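Long-range contact in gamma-glutamyltranspeptidase (PDB 6J3A), which is a homologue of the LmbA-like gamma-glutamyltranspeptidases and, as its family suggests, probably acts on gamma-glutamyl-type bonds: residues Q506-L511 and W538-F543. Residues are numbered along the deposited sequence; the frame is centred on the assembly and turned at random.
Sequences QDQWQL and WHNDSF
Two donors meet on OE1 of Gln-508: the backbone N of Asn-540, 2.9 Å away in a nearly straight bond (169°), and a water that also accepts from ND2 of Asn-540. The other half of the same amide answers the same residue, NE2 of Gln-508 giving its hydrogen to Asn-540 O at 3.1 Å, almost within its own amide plane. Gln-508 gets there on a chain extended beyond CG (chi2 -170°), and NE2 also donates to Asp-504 O. One side-chain amide thus pairs with both the N and the O of Asn-540, on an outer strand of a small three-stranded sheet, tying helix 506-519 to strand 538-540, whose other side hydrogen-bonds to strand 556-560, in this gamma-glutamyltranspeptidase family member of the Ntn-hydrolase superfamily. An alanine at Gln-508 would probably leave the N and O of Asn-540 without these mates and open a gap beside Phe-543. That ring meets the amide tip to tip, its CZ 3.7 Å from NE2 of Gln-508. Nearby, the Trp-509 indole lays its CD1 edge against Trp-538 O at 3.3 Å, while NE1 bonds to Glu-586. OD1 of Asn-540 accepts from Ser-542 N at 3.0 Å, which makes an Asx turn.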
loop_
_atom_site.group_PDB
_atom_site.type_symbol
_atom_site.label_atom_id
_atom_site.label_comp_id
_atom_site.label_asym_id
_atom_site.label_seq_id
_atom_site.Cartn_x
_atom_site.Cartn_y
_atom_site.Cartn_z
ATOM N N GLN A 506 16.802 6.972 14.784
ATOM C CA GLN A 506 17.003 6.560 13.377
ATOM C C GLN A 506 17.882 5.323 13.196
ATOM O O GLN A 506 17.449 4.336 12.598
ATOM C CB GLN A 506 17.609 7.696 12.547
ATOM C CG GLN A 506 16.643 8.797 12.162
ATOM C CD GLN A 506 17.047 9.535 10.897
ATOM O OE1 GLN A 506 16.814 10.743 10.771
ATOM N NE2 GLN A 506 17.625 8.817 9.946
ATOM N N ASP A 507 19.113 5.392 13.703
ATOM C CA ASP A 507 20.042 4.260 13.619
ATOM C C ASP A 507 19.958 3.281 14.799
ATOM O O ASP A 507 20.847 2.442 14.961
ATOM C CB ASP A 507 21.492 4.738 13.449
ATOM C CG ASP A 507 21.877 4.975 11.999
ATOM O OD1 ASP A 507 21.277 4.375 11.079
ATOM O OD2 ASP A 507 22.818 5.769 11.791
ATOM N N GLN A 508 18.923 3.393 15.627
ATOM C CA GLN A 508 18.557 2.307 16.534
ATOM C C GLN A 508 17.537 1.434 15.803
ATOM O O GLN A 508 17.692 0.212 15.651
ATOM C CB GLN A 508 17.958 2.850 17.835
ATOM C CG GLN A 508 18.804 3.899 18.542
ATOM C CD GLN A 508 18.280 4.211 19.937
ATOM O OE1 GLN A 508 18.113 3.305 20.765
ATOM N NE2 GLN A 508 18.010 5.495 20.209
ATOM N N TRP A 509 16.495 2.093 15.327
ATOM C CA TRP A 509 15.415 1.421 14.636
ATOM C C TRP A 509 15.919 0.693 13.400
ATOM O O TRP A 509 15.535 -0.448 13.157
ATOM C CB TRP A 509 14.330 2.433 14.261
ATOM C CG TRP A 509 13.498 2.927 15.421
ATOM C CD1 TRP A 509 13.269 2.300 16.627
ATOM C CD2 TRP A 509 12.735 4.132 15.450
ATOM N NE1 TRP A 509 12.438 3.070 17.413
ATOM C CE2 TRP A 509 12.084 4.192 16.709
ATOM C CE3 TRP A 509 12.542 5.181 14.531
ATOM C CZ2 TRP A 509 11.265 5.259 17.073
ATOM C CZ3 TRP A 509 11.718 6.230 14.884
ATOM C CH2 TRP A 509 11.093 6.267 16.150
ATOM N N GLN A 510 16.793 1.353 12.647
ATOM C CA GLN A 510 17.396 0.749 11.465
ATOM C C GLN A 510 18.262 -0.456 11.803
ATOM O O GLN A 510 18.227 -1.448 11.075
ATOM C CB GLN A 510 18.228 1.765 10.681
ATOM C CG GLN A 510 17.408 2.629 9.758
ATOM C CD GLN A 510 18.214 3.753 9.151
ATOM O OE1 GLN A 510 18.513 4.762 9.817
ATOM N NE2 GLN A 510 18.567 3.600 7.874
ATOM N N LEU A 511 19.047 -0.368 12.880
ATOM C CA LEU A 511 19.828 -1.522 13.329
ATOM C C LEU A 511 18.913 -2.705 13.624
ATOM O O LEU A 511 19.192 -3.819 13.191
ATOM C CB LEU A 511 20.671 -1.227 14.570
ATOM C CG LEU A 511 21.478 -2.491 14.949
ATOM C CD1 LEU A 511 22.850 -2.471 14.305
ATOM C CD2 LEU A 511 21.561 -2.708 16.449
ATOM N N TRP A 538 11.996 -0.920 19.300
ATOM C CA TRP A 538 12.307 -0.276 20.580
ATOM C C TRP A 538 13.452 0.708 20.394
ATOM O O TRP A 538 14.131 0.680 19.380
ATOM C CB TRP A 538 12.716 -1.329 21.627
ATOM C CG TRP A 538 14.058 -2.001 21.298
ATOM C CD1 TRP A 538 15.295 -1.660 21.784
ATOM C CD2 TRP A 538 14.278 -3.076 20.380
ATOM N NE1 TRP A 538 16.265 -2.468 21.234
ATOM C CE2 TRP A 538 15.668 -3.345 20.370
ATOM C CE3 TRP A 538 13.435 -3.846 19.565
ATOM C CZ2 TRP A 538 16.233 -4.349 19.577
ATOM C CZ3 TRP A 538 13.999 -4.856 18.777
ATOM C CH2 TRP A 538 15.385 -5.092 18.789
ATOM N N HIS A 539 13.678 1.546 21.400
ATOM C CA HIS A 539 14.842 2.451 21.442
ATOM C C HIS A 539 15.205 2.755 22.876
ATOM O O HIS A 539 14.380 2.569 23.767
ATOM C CB HIS A 539 14.554 3.768 20.716
ATOM C CG HIS A 539 13.618 4.685 21.450
ATOM N ND1 HIS A 539 14.044 5.824 22.100
ATOM C CD2 HIS A 539 12.278 4.640 21.620
ATOM C CE1 HIS A 539 13.003 6.437 22.635
ATOM N NE2 HIS A 539 11.920 5.737 22.361
ATOM N N ASN A 540 16.429 3.234 23.087
ATOM C CA ASN A 540 16.826 3.813 24.379
ATOM C C ASN A 540 17.093 5.313 24.260
ATOM O O ASN A 540 17.277 5.829 23.153
ATOM C CB ASN A 540 18.031 3.068 24.975
ATOM C CG ASN A 540 19.360 3.492 24.373
ATOM O OD1 ASN A 540 19.912 4.530 24.732
ATOM N ND2 ASN A 540 19.901 2.665 23.489
ATOM N N ASP A 541 17.113 5.990 25.410
ATOM C CA ASP A 541 17.423 7.432 25.485
ATOM C C ASP A 541 18.538 7.721 26.496
ATOM O O ASP A 541 18.607 8.820 27.058
ATOM C CB ASP A 541 16.177 8.252 25.865
ATOM C CG ASP A 541 15.160 8.352 24.747
ATOM O OD1 ASP A 541 15.520 8.707 23.597
ATOM O OD2 ASP A 541 13.980 8.103 25.049
ATOM N N SER A 542 19.428 6.753 26.701
ATOM C CA SER A 542 20.505 6.882 27.689
ATOM C C SER A 542 21.779 7.456 27.060
ATOM O O SER A 542 22.818 6.814 27.005
ATOM C CB SER A 542 20.765 5.542 28.377
ATOM O OG SER A 542 21.607 5.717 29.495
ATOM N N PHE A 543 21.663 8.702 26.623
ATOM C CA PHE A 543 22.741 9.471 25.987
ATOM C C PHE A 543 22.189 10.887 25.761
ATOM O O PHE A 543 20.968 11.056 25.724
ATOM C CB PHE A 543 23.134 8.846 24.645
ATOM C CG PHE A 543 21.967 8.621 23.732
ATOM C CD1 PHE A 543 21.430 9.678 22.998
ATOM C CD2 PHE A 543 21.377 7.367 23.632
ATOM C CE1 PHE A 543 20.331 9.491 22.181
ATOM C CE2 PHE A 543 20.287 7.168 22.805
ATOM C CZ PHE A 543 19.761 8.231 22.079
HETATM O O HOH W 1 18.224 0.993 22.189
#